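Local coordinates for protein endo-1,4-b-d-mannanase (Trichoderma reesei, PDB 1QNR) that hydrolyses internal beta-1,4-mannosidic linkages in mannans, as an endo-acting beta-mannanase of glycoside hydrolase family 5, at residues 55-63 with 69-77; 89-100 with 151-160. One frame throughout, in Å; residues are numbered along the deposited sequence.

Contact 1. Residues 55-63 with 69-77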
loop_
_atom_site.group_PDB
_atom_site.type_symbol
_atom_site.label_atom_id
_atom_site.label_comp_id
_atom_site.label_asym_id
_atom_site.label_seq_id
_atom_site.Cartn_x
_atom_site.Cartn_y
_atom_site.Cartn_z
ATOM N N VAL A 55 0.265 -0.112 5.881
ATOM C CA VAL A 55 0.180 -1.342 6.785
ATOM C C VAL A 55 -0.767 -2.329 6.124
ATOM O O VAL A 55 -1.720 -1.903 5.416
ATOM C CB VAL A 55 -0.284 -0.926 8.212
ATOM C CG1 VAL A 55 0.682 0.122 8.810
ATOM C CG2 VAL A 55 -1.730 -0.404 8.265
ATOM N N TRP A 56 -0.606 -3.647 6.394
ATOM C CA TRP A 56 -1.611 -4.598 5.780
ATOM C C TRP A 56 -2.961 -4.500 6.486
ATOM O O TRP A 56 -3.088 -4.537 7.718
ATOM C CB TRP A 56 -1.096 -6.046 5.839
ATOM C CG TRP A 56 -0.029 -6.396 4.806
ATOM C CD1 TRP A 56 0.556 -7.641 4.776
ATOM C CD2 TRP A 56 0.517 -5.648 3.688
ATOM N NE1 TRP A 56 1.390 -7.722 3.679
ATOM C CE2 TRP A 56 1.411 -6.519 3.017
ATOM C CE3 TRP A 56 0.344 -4.314 3.213
ATOM C CZ2 TRP A 56 2.115 -6.158 1.844
ATOM C CZ3 TRP A 56 1.090 -3.973 2.042
ATOM C CH2 TRP A 56 1.989 -4.865 1.347
ATOM N N GLY A 57 -4.049 -4.489 5.683
ATOM C CA GLY A 57 -5.414 -4.543 6.253
ATOM C C GLY A 57 -6.057 -5.906 6.119
ATOM O O GLY A 57 -7.309 -6.008 6.312
ATOM N N PHE A 58 -5.253 -6.952 5.910
ATOM C CA PHE A 58 -5.687 -8.315 5.720
ATOM C C PHE A 58 -4.755 -9.291 6.447
ATOM O O PHE A 58 -3.587 -8.999 6.708
ATOM C CB PHE A 58 -5.665 -8.702 4.177
ATOM C CG PHE A 58 -4.316 -8.430 3.491
ATOM C CD1 PHE A 58 -3.271 -9.397 3.589
ATOM C CD2 PHE A 58 -4.074 -7.252 2.809
ATOM C CE1 PHE A 58 -2.043 -9.116 2.992
ATOM C CE2 PHE A 58 -2.844 -6.981 2.180
ATOM C CZ PHE A 58 -1.825 -7.927 2.285
ATOM N N ASN A 59 -5.367 -10.471 6.754
ATOM C CA ASN A 59 -4.582 -11.627 7.250
ATOM C C ASN A 59 -5.552 -12.811 7.145
ATOM O O ASN A 59 -6.396 -13.114 8.014
ATOM C CB ASN A 59 -4.083 -11.367 8.715
ATOM C CG ASN A 59 -3.088 -12.427 9.154
ATOM O OD1 ASN A 59 -3.206 -13.594 8.775
ATOM N ND2 ASN A 59 -2.080 -12.093 9.988
ATOM N N ASP A 60 -5.543 -13.434 5.956
ATOM C CA ASP A 60 -6.501 -14.457 5.536
ATOM C C ASP A 60 -5.966 -15.863 5.725
ATOM O O ASP A 60 -4.794 -16.136 5.381
ATOM C CB ASP A 60 -6.807 -14.258 4.015
ATOM C CG ASP A 60 -7.540 -12.951 3.758
ATOM O OD1 ASP A 60 -8.601 -12.751 4.477
ATOM O OD2 ASP A 60 -7.158 -12.123 2.868
ATOM N N VAL A 61 -6.814 -16.728 6.255
ATOM C CA VAL A 61 -6.459 -18.145 6.522
ATOM C C VAL A 61 -7.609 -19.048 6.042
ATOM O O VAL A 61 -8.735 -18.602 5.871
ATOM C CB VAL A 61 -6.215 -18.397 8.033
ATOM C CG1 VAL A 61 -5.069 -17.547 8.597
ATOM C CG2 VAL A 61 -7.501 -18.209 8.860
ATOM N N ASN A 62 -7.247 -20.310 5.810
ATOM C CA ASN A 62 -8.283 -21.333 5.488
ATOM C C ASN A 62 -8.529 -22.246 6.685
ATOM O O ASN A 62 -9.622 -22.816 6.802
ATOM C CB ASN A 62 -7.877 -22.167 4.274
ATOM C CG ASN A 62 -7.856 -21.331 3.007
ATOM O OD1 ASN A 62 -6.803 -21.198 2.353
ATOM N ND2 ASN A 62 -8.974 -20.717 2.601
ATOM N N THR A 63 -7.576 -22.299 7.632
ATOM C CA THR A 63 -7.802 -23.080 8.863
ATOM C C THR A 63 -7.445 -22.088 9.992
ATOM O O THR A 63 -6.440 -21.413 9.809
ATOM C CB THR A 63 -6.930 -24.328 8.937
ATOM O OG1 THR A 63 -5.567 -23.986 9.301
ATOM C CG2 THR A 63 -6.613 -25.095 7.651
ATOM N N GLN A 69 -2.423 -16.885 17.956
ATOM C CA GLN A 69 -1.944 -16.371 16.678
ATOM C C GLN A 69 -2.951 -15.386 16.041
ATOM O O GLN A 69 -4.164 -15.634 16.213
ATOM C CB GLN A 69 -1.716 -17.566 15.738
ATOM C CG GLN A 69 -0.619 -18.483 16.319
ATOM C CD GLN A 69 0.681 -17.744 16.136
ATOM O OE1 GLN A 69 0.907 -17.197 15.057
ATOM N NE2 GLN A 69 1.493 -17.664 17.169
ATOM N N ILE A 70 -2.469 -14.367 15.386
ATOM C CA ILE A 70 -3.381 -13.369 14.775
ATOM C C ILE A 70 -3.961 -13.905 13.460
ATOM O O ILE A 70 -3.258 -14.533 12.631
ATOM C CB ILE A 70 -2.564 -12.086 14.484
ATOM C CG1 ILE A 70 -1.955 -11.505 15.780
ATOM C CG2 ILE A 70 -3.429 -11.011 13.805
ATOM C CD1 ILE A 70 -2.937 -11.401 16.894
ATOM N N TRP A 71 -5.253 -13.622 13.264
ATOM C CA TRP A 71 -5.945 -13.856 11.993
ATOM C C TRP A 71 -7.098 -12.871 11.838
ATOM O O TRP A 71 -7.756 -12.610 12.874
ATOM C CB TRP A 71 -6.427 -15.342 11.859
ATOM C CG TRP A 71 -7.415 -15.790 12.898
ATOM C CD1 TRP A 71 -7.111 -16.091 14.209
ATOM C CD2 TRP A 71 -8.825 -16.017 12.746
ATOM N NE1 TRP A 71 -8.263 -16.508 14.850
ATOM C CE2 TRP A 71 -9.344 -16.448 13.998
ATOM C CE3 TRP A 71 -9.729 -15.841 11.660
ATOM C CZ2 TRP A 71 -10.696 -16.736 14.148
ATOM C CZ3 TRP A 71 -11.093 -16.127 11.815
ATOM C CH2 TRP A 71 -11.557 -16.580 13.065
ATOM N N PHE A 72 -7.314 -12.290 10.614
ATOM C CA PHE A 72 -8.426 -11.338 10.478
ATOM C C PHE A 72 -9.633 -12.040 9.812
ATOM O O PHE A 72 -10.766 -11.589 10.074
ATOM C CB PHE A 72 -8.006 -10.124 9.663
ATOM C CG PHE A 72 -6.917 -9.217 10.297
ATOM C CD1 PHE A 72 -6.564 -9.321 11.647
ATOM C CD2 PHE A 72 -6.290 -8.250 9.521
ATOM C CE1 PHE A 72 -5.566 -8.467 12.172
ATOM C CE2 PHE A 72 -5.301 -7.394 10.029
ATOM C CZ PHE A 72 -4.965 -7.524 11.372
ATOM N N GLN A 73 -9.454 -13.037 8.954
ATOM C CA GLN A 73 -10.607 -13.670 8.267
ATOM C C GLN A 73 -10.267 -15.132 7.945
ATOM O O GLN A 73 -9.138 -15.399 7.455
ATOM C CB GLN A 73 -10.871 -12.842 6.968
ATOM C CG GLN A 73 -12.047 -13.429 6.140
ATOM C CD GLN A 73 -12.421 -12.588 4.959
ATOM O OE1 GLN A 73 -13.598 -12.293 4.647
ATOM N NE2 GLN A 73 -11.440 -12.145 4.102
ATOM N N LYS A 74 -11.271 -16.029 8.173
ATOM C CA LYS A 74 -11.131 -17.451 7.790
ATOM C C LYS A 74 -12.080 -17.671 6.613
ATOM O O LYS A 74 -13.286 -17.373 6.705
ATOM C CB LYS A 74 -11.527 -18.331 8.991
ATOM C CG LYS A 74 -11.575 -19.814 8.507
ATOM C CD LYS A 74 -11.936 -20.789 9.638
ATOM C CE LYS A 74 -12.254 -22.155 9.005
ATOM N NZ LYS A 74 -12.870 -23.111 9.997
ATOM N N LEU A 75 -11.531 -18.137 5.501
ATOM C CA LEU A 75 -12.252 -18.348 4.248
ATOM C C LEU A 75 -12.594 -19.823 4.091
ATOM O O LEU A 75 -11.682 -20.626 4.066
ATOM C CB LEU A 75 -11.415 -17.825 3.057
ATOM C CG LEU A 75 -11.217 -16.276 3.159
ATOM C CD1 LEU A 75 -10.151 -15.826 2.200
ATOM C CD2 LEU A 75 -12.555 -15.559 2.936
ATOM N N SER A 76 -13.890 -20.125 3.984
ATOM C CA SER A 76 -14.322 -21.545 3.868
ATOM C C SER A 76 -15.551 -21.582 2.942
ATOM O O SER A 76 -16.498 -20.777 3.051
ATOM C CB SER A 76 -14.759 -21.922 5.324
ATOM O OG SER A 76 -15.518 -23.086 5.325
ATOM N N ALA A 77 -15.643 -22.750 2.250
ATOM C CA ALA A 77 -16.804 -23.019 1.389
ATOM C C ALA A 77 -18.099 -23.154 2.189
ATOM O O ALA A 77 -19.165 -22.991 1.563
ATOM C CB ALA A 77 -16.573 -24.429 0.787
HETATM O O HOH W 1 -0.145 -13.921 11.332
HETATM O O HOH W 2 -11.524 -23.487 4.677
#
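Asp60 and Gln73 lie side by side and point the same way, and the amide of Gln73 turns its NE2 onto Asp60 OD1 at 2.9 Å. The N-H runs almost straight at the oxygen (174°) and the acceptor sits in the amide plane, yet the two flat groups are twisted 36° apart, and NE2 meets the carboxylate on its syn side from somewhat outside its plane. Gln73 reaches this position as a fully extended chain, CG anti to the backbone N (chi1 179°). Tyr123 and Gln143, from the helices 119-127 and 138-155, take up the rest of its amide.

Beneath these side chains the backbones pair as two very short parallel strands, 60-61 and 73-74, which with strand 81-82 form a small mixed sheet separate from the main parallel sheet of the TIM barrel. Val61 N bonds to Gln73 O, and Val61 O receives Leu75 N at 2.9 Å. Asn59 O is gripped twice, by Phe72 N in its carbonyl plane and by Gln73 N from a direction tilted out of that plane.

Asn59 CB rides over one face of the Phe72 ring, 4.1 Å from its centroid, in a CH-pi contact, while Trp56 O lies at the ring edge. The Asn59 amide, through ND2, donates to a water that also reaches weakly to Ile70 O. On the face opposite Asp60 and Gln73, Val61 CG1 touches Trp71 CB at 4.2 Å. Past the strand ends, Asn62 ND2 donates to Leu75 O at 3.1 Å and also reaches Ala122 O, while Asn125 ND2 holds its OD1; a second water bridges Asn62 O and Leu75 O.

Contact 2. Residues 89-100 with 151-160. With NAG (2-acetamido-2-deoxy-beta-D-glucopyranose), chain G.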
loop_
_atom_site.group_PDB
_atom_site.type_symbol
_atom_site.label_atom_id
_atom_site.label_comp_id
_atom_site.label_asym_id
_atom_site.label_seq_id
_atom_site.Cartn_x
_atom_site.Cartn_y
_atom_site.Cartn_z
ATOM N N LEU A 89 -9.089 -8.245 14.459
ATOM C CA LEU A 89 -9.002 -6.814 14.052
ATOM C C LEU A 89 -8.730 -5.872 15.196
ATOM O O LEU A 89 -8.420 -4.728 14.909
ATOM C CB LEU A 89 -10.256 -6.477 13.241
ATOM C CG LEU A 89 -10.275 -7.018 11.809
ATOM C CD1 LEU A 89 -11.687 -6.898 11.216
ATOM C CD2 LEU A 89 -9.228 -6.367 10.925
ATOM N N GLN A 90 -8.886 -6.302 16.467
ATOM C CA GLN A 90 -8.432 -5.394 17.545
ATOM C C GLN A 90 -6.967 -5.114 17.452
ATOM O O GLN A 90 -6.568 -4.001 17.976
ATOM C CB GLN A 90 -8.795 -6.056 18.915
ATOM C CG GLN A 90 -10.283 -6.176 19.161
ATOM C CD GLN A 90 -10.646 -6.752 20.536
ATOM O OE1 GLN A 90 -9.884 -6.513 21.474
ATOM N NE2 GLN A 90 -11.784 -7.402 20.622
ATOM N N THR A 91 -6.040 -5.856 16.861
ATOM C CA THR A 91 -4.640 -5.487 16.672
ATOM C C THR A 91 -4.593 -4.295 15.697
ATOM O O THR A 91 -3.850 -3.329 15.949
ATOM C CB THR A 91 -3.583 -6.559 16.209
ATOM O OG1 THR A 91 -3.981 -7.031 14.882
ATOM C CG2 THR A 91 -3.772 -7.772 17.138
ATOM N N LEU A 92 -5.383 -4.351 14.587
ATOM C CA LEU A 92 -5.428 -3.156 13.682
ATOM C C LEU A 92 -6.112 -1.947 14.348
ATOM O O LEU A 92 -5.622 -0.799 14.094
ATOM C CB LEU A 92 -6.188 -3.560 12.403
ATOM C CG LEU A 92 -6.178 -2.528 11.252
ATOM C CD1 LEU A 92 -4.765 -2.193 10.764
ATOM C CD2 LEU A 92 -7.012 -3.083 10.071
ATOM N N ASP A 93 -7.045 -2.182 15.282
ATOM C CA ASP A 93 -7.639 -0.994 15.944
ATOM C C ASP A 93 -6.549 -0.216 16.701
ATOM O O ASP A 93 -6.552 1.030 16.762
ATOM C CB ASP A 93 -8.697 -1.408 16.985
ATOM C CG ASP A 93 -9.960 -2.013 16.435
ATOM O OD1 ASP A 93 -10.248 -1.887 15.226
ATOM O OD2 ASP A 93 -10.736 -2.573 17.274
ATOM N N TYR A 94 -5.599 -0.916 17.356
ATOM C CA TYR A 94 -4.540 -0.227 18.102
ATOM C C TYR A 94 -3.611 0.570 17.194
ATOM O O TYR A 94 -3.081 1.625 17.520
ATOM C CB TYR A 94 -3.793 -1.176 19.091
ATOM C CG TYR A 94 -2.953 -0.300 20.048
ATOM C CD1 TYR A 94 -3.576 0.376 21.113
ATOM C CD2 TYR A 94 -1.605 -0.047 19.833
ATOM C CE1 TYR A 94 -2.856 1.225 21.948
ATOM C CE2 TYR A 94 -0.892 0.805 20.662
ATOM C CZ TYR A 94 -1.516 1.434 21.711
ATOM O OH TYR A 94 -0.805 2.262 22.591
ATOM N N VAL A 95 -3.305 -0.026 15.984
ATOM C CA VAL A 95 -2.506 0.704 14.996
ATOM C C VAL A 95 -3.169 2.005 14.605
ATOM O O VAL A 95 -2.488 3.042 14.522
ATOM C CB VAL A 95 -2.250 -0.232 13.759
ATOM C CG1 VAL A 95 -1.537 0.545 12.641
ATOM C CG2 VAL A 95 -1.398 -1.410 14.173
ATOM N N VAL A 96 -4.483 1.966 14.351
ATOM C CA VAL A 96 -5.169 3.249 14.036
ATOM C C VAL A 96 -5.190 4.197 15.257
ATOM O O VAL A 96 -4.922 5.398 15.056
ATOM C CB VAL A 96 -6.610 2.955 13.587
ATOM C CG1 VAL A 96 -7.408 4.238 13.350
ATOM C CG2 VAL A 96 -6.599 2.080 12.322
ATOM N N GLN A 97 -5.358 3.685 16.477
ATOM C CA GLN A 97 -5.299 4.499 17.707
ATOM C C GLN A 97 -3.942 5.183 17.822
ATOM O O GLN A 97 -3.845 6.390 18.113
ATOM C CB GLN A 97 -5.622 3.606 18.949
ATOM C CG GLN A 97 -5.496 4.424 20.248
ATOM C CD GLN A 97 -5.572 3.690 21.548
ATOM O OE1 GLN A 97 -5.094 4.212 22.643
ATOM N NE2 GLN A 97 -6.153 2.533 21.633
ATOM N N SER A 98 -2.842 4.432 17.589
ATOM C CA SER A 98 -1.460 4.980 17.693
ATOM C C SER A 98 -1.188 5.983 16.600
ATOM O O SER A 98 -0.485 7.017 16.774
ATOM C CB SER A 98 -0.474 3.769 17.674
ATOM O OG SER A 98 0.853 4.282 17.889
ATOM N N ALA A 99 -1.708 5.740 15.359
ATOM C CA ALA A 99 -1.530 6.748 14.270
ATOM C C ALA A 99 -2.232 8.049 14.668
ATOM O O ALA A 99 -1.678 9.160 14.467
ATOM C CB ALA A 99 -2.120 6.187 12.955
ATOM N N GLU A 100 -3.456 7.969 15.236
ATOM C CA GLU A 100 -4.121 9.205 15.692
ATOM C C GLU A 100 -3.264 9.931 16.751
ATOM O O GLU A 100 -3.131 11.187 16.674
ATOM C CB GLU A 100 -5.483 8.839 16.312
ATOM C CG GLU A 100 -6.520 8.304 15.299
ATOM C CD GLU A 100 -7.820 7.875 15.939
ATOM O OE1 GLU A 100 -7.912 7.647 17.156
ATOM O OE2 GLU A 100 -8.786 7.705 15.155
ATOM N N VAL A 151 -13.874 -3.774 7.510
ATOM C CA VAL A 151 -12.736 -2.911 7.856
ATOM C C VAL A 151 -13.081 -1.448 7.727
ATOM O O VAL A 151 -12.901 -0.638 8.686
ATOM C CB VAL A 151 -11.535 -3.240 6.918
ATOM C CG1 VAL A 151 -10.350 -2.243 7.134
ATOM C CG2 VAL A 151 -11.034 -4.693 7.187
ATOM N N VAL A 152 -13.718 -1.040 6.611
ATOM C CA VAL A 152 -14.053 0.367 6.367
ATOM C C VAL A 152 -14.978 0.902 7.461
ATOM O O VAL A 152 -14.765 2.050 7.945
ATOM C CB VAL A 152 -14.659 0.633 4.986
ATOM C CG1 VAL A 152 -15.172 2.060 4.865
ATOM C CG2 VAL A 152 -13.636 0.353 3.873
ATOM N N SER A 153 -16.004 0.094 7.872
ATOM C CA SER A 153 -16.940 0.651 8.868
ATOM C C SER A 153 -16.268 0.885 10.197
ATOM O O SER A 153 -16.841 1.752 10.970
ATOM C CB SER A 153 -18.149 -0.269 8.996
ATOM O OG SER A 153 -17.764 -1.526 9.495
ATOM N N ARG A 154 -15.139 0.264 10.531
ATOM C CA ARG A 154 -14.495 0.559 11.808
ATOM C C ARG A 154 -13.878 1.929 11.865
ATOM O O ARG A 154 -13.754 2.544 12.981
ATOM C CB ARG A 154 -13.342 -0.475 12.141
ATOM C CG ARG A 154 -13.939 -1.846 12.371
ATOM C CD ARG A 154 -12.862 -2.925 12.627
ATOM N NE ARG A 154 -12.554 -3.119 14.073
ATOM C CZ ARG A 154 -13.317 -3.839 14.887
ATOM N NH1 ARG A 154 -14.419 -4.477 14.427
ATOM N NH2 ARG A 154 -13.023 -3.958 16.187
ATOM N N TYR A 155 -13.312 2.420 10.721
ATOM C CA TYR A 155 -12.449 3.613 10.762
ATOM C C TYR A 155 -12.965 4.698 9.822
ATOM O O TYR A 155 -12.253 5.678 9.543
ATOM C CB TYR A 155 -10.991 3.264 10.379
ATOM C CG TYR A 155 -10.499 1.963 11.025
ATOM C CD1 TYR A 155 -10.442 1.844 12.408
ATOM C CD2 TYR A 155 -10.042 0.900 10.247
ATOM C CE1 TYR A 155 -10.052 0.646 13.036
ATOM C CE2 TYR A 155 -9.634 -0.279 10.880
ATOM C CZ TYR A 155 -9.600 -0.396 12.238
ATOM O OH TYR A 155 -9.152 -1.592 12.790
ATOM N N ALA A 156 -14.209 4.560 9.282
ATOM C CA ALA A 156 -14.736 5.514 8.282
ATOM C C ALA A 156 -14.708 6.959 8.737
ATOM O O ALA A 156 -14.567 7.884 7.887
ATOM C CB ALA A 156 -16.180 5.135 7.827
ATOM N N ASN A 157 -14.811 7.265 10.068
ATOM C CA ASN A 157 -14.806 8.632 10.526
ATOM C C ASN A 157 -13.531 9.050 11.269
ATOM O O ASN A 157 -13.438 10.158 11.874
ATOM C CB ASN A 157 -16.015 8.926 11.448
ATOM C CG ASN A 157 -17.307 8.618 10.741
ATOM O OD1 ASN A 157 -17.820 7.491 10.518
ATOM N ND2 ASN A 157 -17.973 9.719 10.286
ATOM N N SER A 158 -12.506 8.203 11.161
ATOM C CA SER A 158 -11.200 8.533 11.734
ATOM C C SER A 158 -10.390 9.437 10.797
ATOM O O SER A 158 -10.273 9.123 9.577
ATOM C CB SER A 158 -10.371 7.214 11.999
ATOM O OG SER A 158 -9.005 7.636 12.411
ATOM N N THR A 159 -9.710 10.478 11.281
ATOM C CA THR A 159 -8.861 11.307 10.437
ATOM C C THR A 159 -7.454 10.680 10.222
ATOM O O THR A 159 -6.711 11.237 9.417
ATOM C CB THR A 159 -8.701 12.732 11.003
ATOM O OG1 THR A 159 -8.220 12.641 12.327
ATOM C CG2 THR A 159 -10.060 13.474 11.023
ATOM N N ALA A 160 -7.193 9.500 10.777
ATOM C CA ALA A 160 -5.872 8.873 10.527
ATOM C C ALA A 160 -5.819 8.062 9.267
ATOM O O ALA A 160 -4.718 7.568 8.989
ATOM C CB ALA A 160 -5.519 8.004 11.762
HETATM C C1 NAG G . -19.353 9.723 9.452
HETATM C C2 NAG G . -20.293 10.795 9.984
HETATM C C3 NAG G . -21.506 10.717 9.055
HETATM C C4 NAG G . -21.091 10.902 7.577
HETATM C C5 NAG G . -20.044 9.826 7.169
HETATM C C6 NAG G . -19.519 10.029 5.751
HETATM C C7 NAG G . -20.665 11.308 12.361
HETATM C C8 NAG G . -21.234 10.802 13.647
HETATM N N2 NAG G . -20.649 10.365 11.369
HETATM O O3 NAG G . -22.395 11.789 9.436
HETATM O O4 NAG G . -22.279 10.696 6.731
HETATM O O5 NAG G . -18.940 9.976 8.080
HETATM O O6 NAG G . -18.730 8.836 5.375
HETATM O O7 NAG G . -20.330 12.432 12.144
#
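Both Asp93 and Tyr155 place CG anti to their own carbonyl carbon (chi1 -68° for Asp93), which swings the carboxylate and the phenol toward each other across the gap between the segments, while a bend at chi3 turns the Arg154 guanidinium to the same carboxylate. Arg154 grips Asp93 side-on: NE reaches OD1 and NH2 reaches OD2, each at 2.9 Å on a syn lone pair. The bonds are nearly straight and the two planes lie 6° apart, making a flat bidentate salt bridge. Tyr155 OH donates to the anti lone pair of Asp93 OD1 at 2.7 Å, its ring nearly perpendicular to the carboxylate. OD1 thus serves two donors, an arrangement likely to favour the ionised acid. With an alanine here in place of Asp93, the guanidinium would probably lose its counter-charge and be free to turn, and the phenol hydroxyl would lose its acceptor.

The Tyr155 ring is sandwiched: Val96 CG2 sits over the centre of one face, 3.8 Å from the centroid, and Arg154 CB covers the opposite one. Leu92 packs beside the hydroxyl end, its CG 3.5 Å from Tyr155 OH. Further along, Ser158 OG donates to Glu100 OE2 at 2.8 Å and accepts from Ala160 N in an ST turn, and Ala160 CB rests against Glu100 CG and Ala99 CB. Asn157, in the type I turn from Tyr155 to Ser158, carries the N-linked NAG.

Helix segments 90-100 and 151-155, whose axes approach to 11.5 Å at 38°, belong to the outer layer of the TIM barrel; Leu106 and Trp164, on strands 105-109 and 161-165, pack beneath them, as befits the alpha/beta barrel fold of family 5.

In the fold
The two contacts follow in series along the chain, 55-63 with 69-77 closing before 89-100 opens, and their centres lie about 18 Å apart within the one TIM-barrel domain. Contact 1 is an excursion after barrel strand 52-54, with its own small sheet; contact 2 joins two helices of the barrel's outer layer. They touch directly: Phe72 CG meets Leu89 CD2 at 3.7 Å, and Ile70 CD1 meets Thr91 CG2 at 3.7 Å. Helix 138-155 serves both, with Gln143 and Tyr147 lying against contact 1 and its C-terminal end forming part of contact 2. Through these contacts the excursion lies against the helical layer of the barrel.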